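PDB 7JZK: LAIR1 ecotodomain from MGD21 antibody from Homo sapiens, which binds the V2 domain of a Plasmodium RIFIN, probably as the inserted ectodomain through which the malaria antibody MGD21 recognises its target. Local coordinates for residues P6-E11 with F76-Y81; G19-F24 with R62-S67; R27-V32 with Y80-K85. All coordinates share one frame; numbering follows the deposited sequence.

Contact 1. Residues P6-E11 with F76-Y81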
loop_
_atom_site.group_PDB
_atom_site.type_symbol
_atom_site.label_atom_id
_atom_site.label_comp_id
_atom_site.label_asym_id
_atom_site.label_seq_id
_atom_site.Cartn_x
_atom_site.Cartn_y
_atom_site.Cartn_z
ATOM N N PRO A 6 13.484 15.917 6.097
ATOM C CA PRO A 6 13.199 15.232 7.356
ATOM C C PRO A 6 14.390 14.366 7.725
ATOM O O PRO A 6 15.244 14.069 6.891
ATOM C CB PRO A 6 11.966 14.383 7.039
ATOM C CG PRO A 6 11.994 14.173 5.565
ATOM C CD PRO A 6 12.796 15.293 4.948
ATOM N N SER A 7 14.418 13.934 8.986
ATOM C CA SER A 7 15.474 13.050 9.455
ATOM C C SER A 7 14.837 11.814 10.084
ATOM O O SER A 7 13.699 11.852 10.560
ATOM C CB SER A 7 16.399 13.728 10.486
ATOM O OG SER A 7 15.852 13.681 11.800
ATOM N N ILE A 8 15.580 10.716 10.069
ATOM C CA ILE A 8 15.124 9.436 10.590
ATOM C C ILE A 8 16.129 8.990 11.633
ATOM O O ILE A 8 17.341 9.108 11.414
ATOM C CB ILE A 8 14.988 8.387 9.455
ATOM C CG1 ILE A 8 14.782 6.965 9.976
ATOM C CG2 ILE A 8 16.166 8.403 8.503
ATOM C CD1 ILE A 8 13.442 6.678 10.541
ATOM N N SER A 9 15.627 8.479 12.759
ATOM C CA SER A 9 16.476 7.896 13.793
ATOM C C SER A 9 15.800 6.630 14.301
ATOM O O SER A 9 14.605 6.434 14.099
ATOM C CB SER A 9 16.749 8.875 14.954
ATOM O OG SER A 9 15.632 9.724 15.203
ATOM N N ALA A 10 16.576 5.766 14.962
ATOM C CA ALA A 10 16.064 4.526 15.528
ATOM C C ALA A 10 16.434 4.427 16.997
ATOM O O ALA A 10 17.576 4.700 17.376
ATOM C CB ALA A 10 16.616 3.299 14.793
ATOM N N GLU A 11 15.464 4.009 17.811
ATOM C CA GLU A 11 15.635 3.864 19.248
ATOM C C GLU A 11 15.223 2.455 19.655
ATOM O O GLU A 11 14.107 2.013 19.319
ATOM C CB GLU A 11 14.780 4.900 19.987
ATOM C CG GLU A 11 14.842 6.298 19.365
ATOM C CD GLU A 11 13.866 7.265 19.998
ATOM O OE1 GLU A 11 13.943 8.479 19.693
ATOM O OE2 GLU A 11 13.017 6.816 20.797
ATOM N N PHE A 76 15.320 2.013 5.795
ATOM C CA PHE A 76 14.124 2.790 6.118
ATOM C C PHE A 76 14.438 4.270 5.925
ATOM O O PHE A 76 15.574 4.698 6.120
ATOM C CB PHE A 76 13.637 2.587 7.575
ATOM C CG PHE A 76 13.230 1.167 7.905
ATOM C CD1 PHE A 76 14.188 0.221 8.274
ATOM C CD2 PHE A 76 11.887 0.775 7.862
ATOM C CE1 PHE A 76 13.818 -1.079 8.587
ATOM C CE2 PHE A 76 11.512 -0.526 8.181
ATOM C CZ PHE A 76 12.478 -1.455 8.538
ATOM N N ARG A 77 13.432 5.066 5.552
ATOM C CA ARG A 77 13.649 6.509 5.430
ATOM C C ARG A 77 12.314 7.230 5.572
ATOM O O ARG A 77 11.251 6.626 5.451
ATOM C CB ARG A 77 14.326 6.875 4.108
ATOM C CG ARG A 77 13.383 6.974 2.933
ATOM C CD ARG A 77 14.166 7.243 1.686
ATOM N NE ARG A 77 13.338 7.174 0.486
ATOM C CZ ARG A 77 13.792 7.466 -0.736
ATOM N NH1 ARG A 77 15.058 7.844 -0.905
ATOM N NH2 ARG A 77 12.986 7.401 -1.786
ATOM N N CYS A 78 12.373 8.528 5.834
ATOM C CA CYS A 78 11.160 9.292 6.082
ATOM C C CYS A 78 10.888 10.263 4.950
ATOM O O CYS A 78 11.792 10.708 4.233
ATOM C CB CYS A 78 11.216 10.075 7.402
ATOM S SG CYS A 78 11.721 9.116 8.859
ATOM N N ILE A 79 9.610 10.563 4.782
ATOM C CA ILE A 79 9.201 11.634 3.892
ATOM C C ILE A 79 7.906 12.183 4.461
ATOM O O ILE A 79 7.121 11.456 5.067
ATOM C CB ILE A 79 9.053 11.139 2.435
ATOM C CG1 ILE A 79 8.775 12.296 1.477
ATOM C CG2 ILE A 79 7.972 10.106 2.335
ATOM C CD1 ILE A 79 8.684 11.851 0.051
ATOM N N TYR A 80 7.695 13.476 4.327
ATOM C CA TYR A 80 6.494 14.028 4.914
ATOM C C TYR A 80 5.783 14.873 3.880
ATOM O O TYR A 80 6.362 15.285 2.870
ATOM C CB TYR A 80 6.780 14.839 6.178
ATOM C CG TYR A 80 7.583 16.093 5.961
ATOM C CD1 TYR A 80 8.956 16.089 6.140
ATOM C CD2 TYR A 80 6.968 17.292 5.607
ATOM C CE1 TYR A 80 9.690 17.214 5.959
ATOM C CE2 TYR A 80 7.698 18.421 5.414
ATOM C CZ TYR A 80 9.060 18.385 5.589
ATOM O OH TYR A 80 9.807 19.534 5.403
ATOM N N TYR A 81 4.501 15.079 4.133
ATOM C CA TYR A 81 3.636 15.842 3.250
ATOM C C TYR A 81 3.190 17.102 3.966
ATOM O O TYR A 81 2.654 17.029 5.066
ATOM C CB TYR A 81 2.419 15.004 2.814
ATOM C CG TYR A 81 1.610 15.621 1.677
ATOM C CD1 TYR A 81 2.009 15.494 0.364
ATOM C CD2 TYR A 81 0.443 16.339 1.919
ATOM C CE1 TYR A 81 1.275 16.080 -0.675
ATOM C CE2 TYR A 81 -0.289 16.918 0.876
ATOM C CZ TYR A 81 0.129 16.779 -0.405
ATOM O OH TYR A 81 -0.607 17.331 -1.421
#
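Strand 7-11 crosses over residues 76-81 of strand 74-82 in the facing sheet: the axes come within 6.1 Å and run at 139° to one another, and what joins them is contact between side chains, with no backbone pairing. The sulfur packing is the tightest. In Ile8, chi1 of 169° sets CG1 anti to the backbone N, and chi2 of 73° then swings CD1 back, so that Ile8 CB and CD1 each lie 3.4 Å from Cys78 SG. On its own strand Cys78 turns SG anti to the carbonyl carbon, toward the opposite sheet, where it forms the disulfide with Cys26. Ile8 also packs on Phe24 and Cys26. The ring contact lies at the other end. Tyr80 CG takes the crowded position between backbone N and carbonyl carbon, and the ring is met edge-on: Pro6 CB is 3.6 Å from Tyr80 CD1 and close to the ring plane. Pro6 CG reaches equally far, 3.6 Å, to the same Tyr80 CD1, and 3.7 Å to the carbonyl atom Cys78 O. Apolar side chains meeting between two sheets beside a disulfide that bridges them form the hallmark core of the immunoglobulin beta-sandwich.

Contact 2. Residues G19-F24 with R62-S67; sequences GSHVTF and RFRIDS
His21 and Arg64 cross obliquely with their flat groups nearly parallel, the imidazole and guanidinium planes being 14° apart. His21 CB lies over one face of the guanidinium, 3.7 Å from Arg64 NH1; chi1 (65°, CG between the backbone N and carbonyl carbon) sets where the ring goes from there, with His21 CG and CD2 each 4.0 Å from Arg64 NH1 and NH2 respectively. Arg64, extended from CG to NE, is held by Asp66, two residues on and just past the strand end: Arg64 NE makes a very short 2.4 Å salt-bridge hydrogen bond to Asp66 OD1, in the guanidinium plane and nearly straight at 171°. That pairing would probably offset the charge presented to the histidine. Thr23 crosses the aliphatic part of the same arginine, with OG1 and CG2 each 3.8 Å from Arg64 CB. On the other face Val22 and Ile65 lie side by side pointing the same way, Val22 CG1 4.0 Å from Ile65 CB. Val22 with Ile65 and Phe24 with Phe63 are antiparallel hydrogen-bonded pairs, each closed by two bonds; Thr23 with Arg64, between them, is a non-hydrogen-bonded pair. Past the strand ends Ser67 OG donates to Gly19 O over 2.7 Å, from above the carbonyl plane. The two strands are neighbours in the four-strand sheet of the immunoglobulin sandwich, with Val22, Phe24, Phe63 and Ile65 turned to the other sheet. Strand 22-28 is flanked on its other edge by strand 7-11, through the backbone bond of Thr23 with Glu11; inward, Phe24 meets Phe76 and Phe63 packs on Phe35 and Leu37 of strand 34-38, while Phe63 and Ile65 also touch Phe79 of the Rifin chain.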
loop_
_atom_site.group_PDB
_atom_site.type_symbol
_atom_site.label_atom_id
_atom_site.label_comp_id
_atom_site.label_asym_id
_atom_site.label_seq_id
_atom_site.Cartn_x
_atom_site.Cartn_y
_atom_site.Cartn_z
ATOM N N GLY A 19 13.831 -10.501 18.050
ATOM C CA GLY A 19 12.718 -10.564 18.963
ATOM C C GLY A 19 12.476 -9.294 19.742
ATOM O O GLY A 19 11.379 -9.123 20.281
ATOM N N SER A 20 13.455 -8.388 19.793
ATOM C CA SER A 20 13.327 -7.154 20.556
ATOM C C SER A 20 12.631 -6.083 19.722
ATOM O O SER A 20 12.352 -6.267 18.534
ATOM C CB SER A 20 14.698 -6.674 21.036
ATOM O OG SER A 20 14.580 -5.732 22.095
ATOM N N HIS A 21 12.339 -4.955 20.368
ATOM C CA HIS A 21 11.595 -3.839 19.796
ATOM C C HIS A 21 12.543 -2.833 19.157
ATOM O O HIS A 21 13.746 -2.829 19.424
ATOM C CB HIS A 21 10.735 -3.174 20.879
ATOM C CG HIS A 21 11.533 -2.522 21.967
ATOM N ND1 HIS A 21 11.983 -3.216 23.072
ATOM C CD2 HIS A 21 11.942 -1.240 22.136
ATOM C CE1 HIS A 21 12.649 -2.392 23.865
ATOM N NE2 HIS A 21 12.638 -1.189 23.320
ATOM N N VAL A 22 11.990 -1.999 18.271
ATOM C CA VAL A 22 12.703 -0.861 17.694
ATOM C C VAL A 22 11.673 0.188 17.308
ATOM O O VAL A 22 10.527 -0.139 17.007
ATOM C CB VAL A 22 13.568 -1.275 16.477
ATOM C CG1 VAL A 22 12.701 -1.603 15.279
ATOM C CG2 VAL A 22 14.543 -0.164 16.103
ATOM N N THR A 23 12.061 1.463 17.375
ATOM C CA THR A 23 11.174 2.546 16.959
ATOM C C THR A 23 11.903 3.513 16.031
ATOM O O THR A 23 12.952 4.062 16.392
ATOM C CB THR A 23 10.618 3.313 18.162
ATOM O OG1 THR A 23 10.184 2.383 19.162
ATOM C CG2 THR A 23 9.434 4.170 17.724
ATOM N N PHE A 24 11.325 3.746 14.855
ATOM C CA PHE A 24 11.826 4.742 13.922
ATOM C C PHE A 24 11.115 6.048 14.208
ATOM O O PHE A 24 9.881 6.098 14.208
ATOM C CB PHE A 24 11.573 4.310 12.474
ATOM C CG PHE A 24 12.280 3.051 12.094
ATOM C CD1 PHE A 24 11.628 1.840 12.142
ATOM C CD2 PHE A 24 13.612 3.077 11.743
ATOM C CE1 PHE A 24 12.279 0.674 11.824
ATOM C CE2 PHE A 24 14.271 1.921 11.410
ATOM C CZ PHE A 24 13.603 0.711 11.460
ATOM N N ARG A 62 6.251 8.479 15.105
ATOM C CA ARG A 62 6.947 7.288 15.555
ATOM C C ARG A 62 6.320 6.056 14.914
ATOM O O ARG A 62 5.091 5.916 14.901
ATOM C CB ARG A 62 6.852 7.210 17.076
ATOM C CG ARG A 62 7.462 8.432 17.721
ATOM C CD ARG A 62 7.728 8.266 19.195
ATOM N NE ARG A 62 9.156 8.447 19.382
ATOM C CZ ARG A 62 9.735 8.813 20.512
ATOM N NH1 ARG A 62 9.003 9.053 21.595
ATOM N NH2 ARG A 62 11.056 8.946 20.548
ATOM N N PHE A 63 7.162 5.157 14.398
ATOM C CA PHE A 63 6.728 3.879 13.827
ATOM C C PHE A 63 7.454 2.801 14.612
ATOM O O PHE A 63 8.684 2.721 14.547
ATOM C CB PHE A 63 7.068 3.773 12.335
ATOM C CG PHE A 63 6.575 4.932 11.504
ATOM C CD1 PHE A 63 7.290 6.127 11.453
ATOM C CD2 PHE A 63 5.414 4.827 10.756
ATOM C CE1 PHE A 63 6.846 7.180 10.700
ATOM C CE2 PHE A 63 4.972 5.892 9.996
ATOM C CZ PHE A 63 5.696 7.067 9.973
ATOM N N ARG A 64 6.720 1.981 15.359
ATOM C CA ARG A 64 7.362 1.070 16.294
ATOM C C ARG A 64 7.083 -0.384 15.922
ATOM O O ARG A 64 5.928 -0.773 15.734
ATOM C CB ARG A 64 6.865 1.341 17.709
ATOM C CG ARG A 64 7.111 0.168 18.643
ATOM C CD ARG A 64 6.319 0.308 19.950
ATOM N NE ARG A 64 6.520 -0.899 20.741
ATOM C CZ ARG A 64 7.407 -1.001 21.725
ATOM N NH1 ARG A 64 7.536 -2.149 22.375
ATOM N NH2 ARG A 64 8.158 0.046 22.070
ATOM N N ILE A 65 8.139 -1.189 15.853
ATOM C CA ILE A 65 8.029 -2.630 15.683
ATOM C C ILE A 65 8.281 -3.277 17.041
ATOM O O ILE A 65 9.377 -3.142 17.601
ATOM C CB ILE A 65 9.024 -3.157 14.631
ATOM C CG1 ILE A 65 8.769 -2.539 13.255
ATOM C CG2 ILE A 65 8.949 -4.683 14.552
ATOM C CD1 ILE A 65 9.823 -2.933 12.241
ATOM N N ASP A 66 7.272 -3.985 17.568
ATOM C CA ASP A 66 7.399 -4.582 18.894
ATOM C C ASP A 66 8.410 -5.716 18.898
ATOM O O ASP A 66 9.216 -5.836 19.826
ATOM C CB ASP A 66 6.049 -5.091 19.393
ATOM C CG ASP A 66 5.021 -3.978 19.559
ATOM O OD1 ASP A 66 5.343 -2.937 20.182
ATOM O OD2 ASP A 66 3.873 -4.152 19.086
ATOM N N SER A 67 8.381 -6.576 17.891
ATOM C CA SER A 67 9.296 -7.708 17.876
ATOM C C SER A 67 9.796 -7.894 16.455
ATOM O O SER A 67 9.036 -8.316 15.579
ATOM C CB SER A 67 8.608 -8.969 18.402
ATOM O OG SER A 67 9.537 -10.028 18.603
#

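Contact 3. Residues R27-V32 with Y80-K85; sequences RGPVGV and YYKSRK
Among the polar side-chain atoms that meet the other segment, Tyr80 OH is the best held: one hydrogen bond grips it, to Pro4 O, and Pro29 closes on it with CG and CD, each 3.3 Å from Tyr80 OH. The proline comes tip to tip onto the phenol. Its CD stands over one ring face, 3.2 Å from Tyr80 CZ, a tight CH-pi contact centred on the hydroxyl end of the ring. Val32 meets the same side chain at about a right angle: CG1 is 3.7 Å from Tyr80 CB and CG2 3.8 Å from Tyr80 CD2. Pro29 thus takes the hydroxyl end, Val32 the root. Beside it Lys82 sends CG out anti to its backbone N, then bends at chi2 and chi3, so that its methylene chain follows the carbonyls of the 29-32 turn. Lys82 CE lies 3.0 Å from Val30 O and Lys82 CG 3.2 Å from Gly31 O. The ammonium is near too, but at 3.4 Å from Val30 O the angle of Lys82 NZ is too poor for a hydrogen bond. Gly31 has a positive phi (91°), where a CB would be jammed against the preceding carbonyl O. Beyond Lys82 comes a beta-hairpin with a two-residue loop, closed by paired Lys82 and Lys85 backbone bonds, while Tyr81 OH is hydrogen-bonded to Phe105 N of the Rifin chain. The contact joins the loop between strands 22-28 and 34-38 to this hairpin, at one end of the immunoglobulin sandwich. Chemically, the join is aromatic and apolar at its centre, with a lysine whose charge is probably eased by nearby carbonyl dipoles without being fixed by a directed bond.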
loop_
_atom_site.group_PDB
_atom_site.type_symbol
_atom_site.label_atom_id
_atom_site.label_comp_id
_atom_site.label_asym_id
_atom_site.label_seq_id
_atom_site.Cartn_x
_atom_site.Cartn_y
_atom_site.Cartn_z
ATOM N N ARG A 27 11.416 13.079 11.947
ATOM C CA ARG A 27 11.304 14.465 12.382
ATOM C C ARG A 27 11.308 15.400 11.192
ATOM O O ARG A 27 12.104 15.237 10.260
ATOM C CB ARG A 27 12.404 14.839 13.359
ATOM C CG ARG A 27 12.099 14.335 14.753
ATOM C CD ARG A 27 13.058 14.894 15.765
ATOM N NE ARG A 27 13.516 13.890 16.728
ATOM C CZ ARG A 27 14.345 12.883 16.463
ATOM N NH1 ARG A 27 14.689 12.043 17.434
ATOM N NH2 ARG A 27 14.822 12.695 15.235
ATOM N N GLY A 28 10.388 16.361 11.245
ATOM C CA GLY A 28 10.278 17.409 10.264
ATOM C C GLY A 28 9.855 18.733 10.893
ATOM O O GLY A 28 9.990 18.962 12.110
ATOM N N PRO A 29 9.373 19.644 10.052
ATOM C CA PRO A 29 8.939 20.961 10.526
ATOM C C PRO A 29 7.560 20.864 11.171
ATOM O O PRO A 29 6.935 19.803 11.193
ATOM C CB PRO A 29 8.895 21.790 9.237
ATOM C CG PRO A 29 8.509 20.765 8.180
ATOM C CD PRO A 29 9.206 19.493 8.598
ATOM N N VAL A 30 7.106 21.986 11.745
ATOM C CA VAL A 30 5.776 22.050 12.347
ATOM C C VAL A 30 4.726 22.024 11.257
ATOM O O VAL A 30 4.915 22.593 10.176
ATOM C CB VAL A 30 5.642 23.297 13.241
ATOM C CG1 VAL A 30 4.170 23.715 13.410
ATOM C CG2 VAL A 30 6.276 23.042 14.606
ATOM N N GLY A 31 3.615 21.350 11.531
ATOM C CA GLY A 31 2.533 21.308 10.582
ATOM C C GLY A 31 2.576 20.158 9.609
ATOM O O GLY A 31 1.875 20.207 8.590
ATOM N N VAL A 32 3.380 19.124 9.875
ATOM C CA VAL A 32 3.364 17.964 8.997
ATOM C C VAL A 32 1.967 17.367 9.022
ATOM O O VAL A 32 1.411 17.095 10.093
ATOM C CB VAL A 32 4.404 16.923 9.441
ATOM C CG1 VAL A 32 4.214 15.638 8.649
ATOM C CG2 VAL A 32 5.812 17.446 9.272
ATOM N N TYR A 80 7.695 13.476 4.327
ATOM C CA TYR A 80 6.494 14.028 4.914
ATOM C C TYR A 80 5.783 14.873 3.880
ATOM O O TYR A 80 6.362 15.285 2.870
ATOM C CB TYR A 80 6.780 14.839 6.178
ATOM C CG TYR A 80 7.583 16.093 5.961
ATOM C CD1 TYR A 80 8.956 16.089 6.140
ATOM C CD2 TYR A 80 6.968 17.292 5.607
ATOM C CE1 TYR A 80 9.690 17.214 5.959
ATOM C CE2 TYR A 80 7.698 18.421 5.414
ATOM C CZ TYR A 80 9.060 18.385 5.589
ATOM O OH TYR A 80 9.807 19.534 5.403
ATOM N N TYR A 81 4.501 15.079 4.133
ATOM C CA TYR A 81 3.636 15.842 3.250
ATOM C C TYR A 81 3.190 17.102 3.966
ATOM O O TYR A 81 2.654 17.029 5.066
ATOM C CB TYR A 81 2.419 15.004 2.814
ATOM C CG TYR A 81 1.610 15.621 1.677
ATOM C CD1 TYR A 81 2.009 15.494 0.364
ATOM C CD2 TYR A 81 0.443 16.339 1.919
ATOM C CE1 TYR A 81 1.275 16.080 -0.675
ATOM C CE2 TYR A 81 -0.289 16.918 0.876
ATOM C CZ TYR A 81 0.129 16.779 -0.405
ATOM O OH TYR A 81 -0.607 17.331 -1.421
ATOM N N LYS A 82 3.434 18.252 3.356
ATOM C CA LYS A 82 3.046 19.518 3.965
ATOM C C LYS A 82 2.864 20.577 2.891
ATOM O O LYS A 82 3.625 20.621 1.927
ATOM C CB LYS A 82 4.108 19.871 5.018
ATOM C CG LYS A 82 3.769 20.859 6.105
ATOM C CD LYS A 82 4.298 22.263 5.896
ATOM C CE LYS A 82 4.977 22.674 7.211
ATOM N NZ LYS A 82 5.916 23.832 7.174
ATOM N N SER A 83 1.826 21.396 3.051
ATOM C CA SER A 83 1.498 22.462 2.108
ATOM C C SER A 83 1.406 21.943 0.667
ATOM O O SER A 83 2.038 22.459 -0.252
ATOM C CB SER A 83 2.505 23.607 2.237
ATOM O OG SER A 83 2.873 23.802 3.595
ATOM N N ARG A 84 0.633 20.872 0.472
ATOM C CA ARG A 84 0.346 20.317 -0.863
ATOM C C ARG A 84 1.566 19.802 -1.604
ATOM O O ARG A 84 1.600 19.831 -2.827
ATOM C CB ARG A 84 -0.370 21.309 -1.761
ATOM C CG ARG A 84 -1.595 21.931 -1.182
ATOM C CD ARG A 84 -1.681 23.349 -1.711
ATOM N NE ARG A 84 -1.971 24.283 -0.642
ATOM C CZ ARG A 84 -1.559 25.541 -0.620
ATOM N NH1 ARG A 84 -1.875 26.316 0.403
ATOM N NH2 ARG A 84 -0.824 26.015 -1.611
ATOM N N LYS A 85 2.607 19.396 -0.897
ATOM C CA LYS A 85 3.734 18.813 -1.595
ATOM C C LYS A 85 4.447 17.847 -0.689
ATOM O O LYS A 85 4.529 18.053 0.515
ATOM C CB LYS A 85 4.715 19.862 -2.151
ATOM C CG LYS A 85 5.099 20.983 -1.245
ATOM C CD LYS A 85 5.631 22.132 -2.111
ATOM C CE LYS A 85 4.672 22.448 -3.251
ATOM N NZ LYS A 85 5.006 23.726 -3.941
#

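Overall arrangement
Contact 1 lies about 3 Å from the centre of the chain, joining the two sheets of the immunoglobulin sandwich, while contacts 2 and 3 sit on opposite sides of that centre, their own centres about 23 Å apart. Contact 2, nested inside the chain loop closed by contact 1, meets it where Phe76 CD1 lies 3.3 Å from Phe24 CZ. A salt bridge adds to this, with Arg62 NH2 2.9 Å from Glu11 OE2. Contacts 1 and 3 share Tyr80 and Tyr81, their centres about 12 Å apart; Ser7 O also probably bonds Arg27 N, 2.9 Å away. All three reach the Rifin chain: Phe76 and Ile79, Phe63 and Ile65, and Tyr81 and Lys85 touch it.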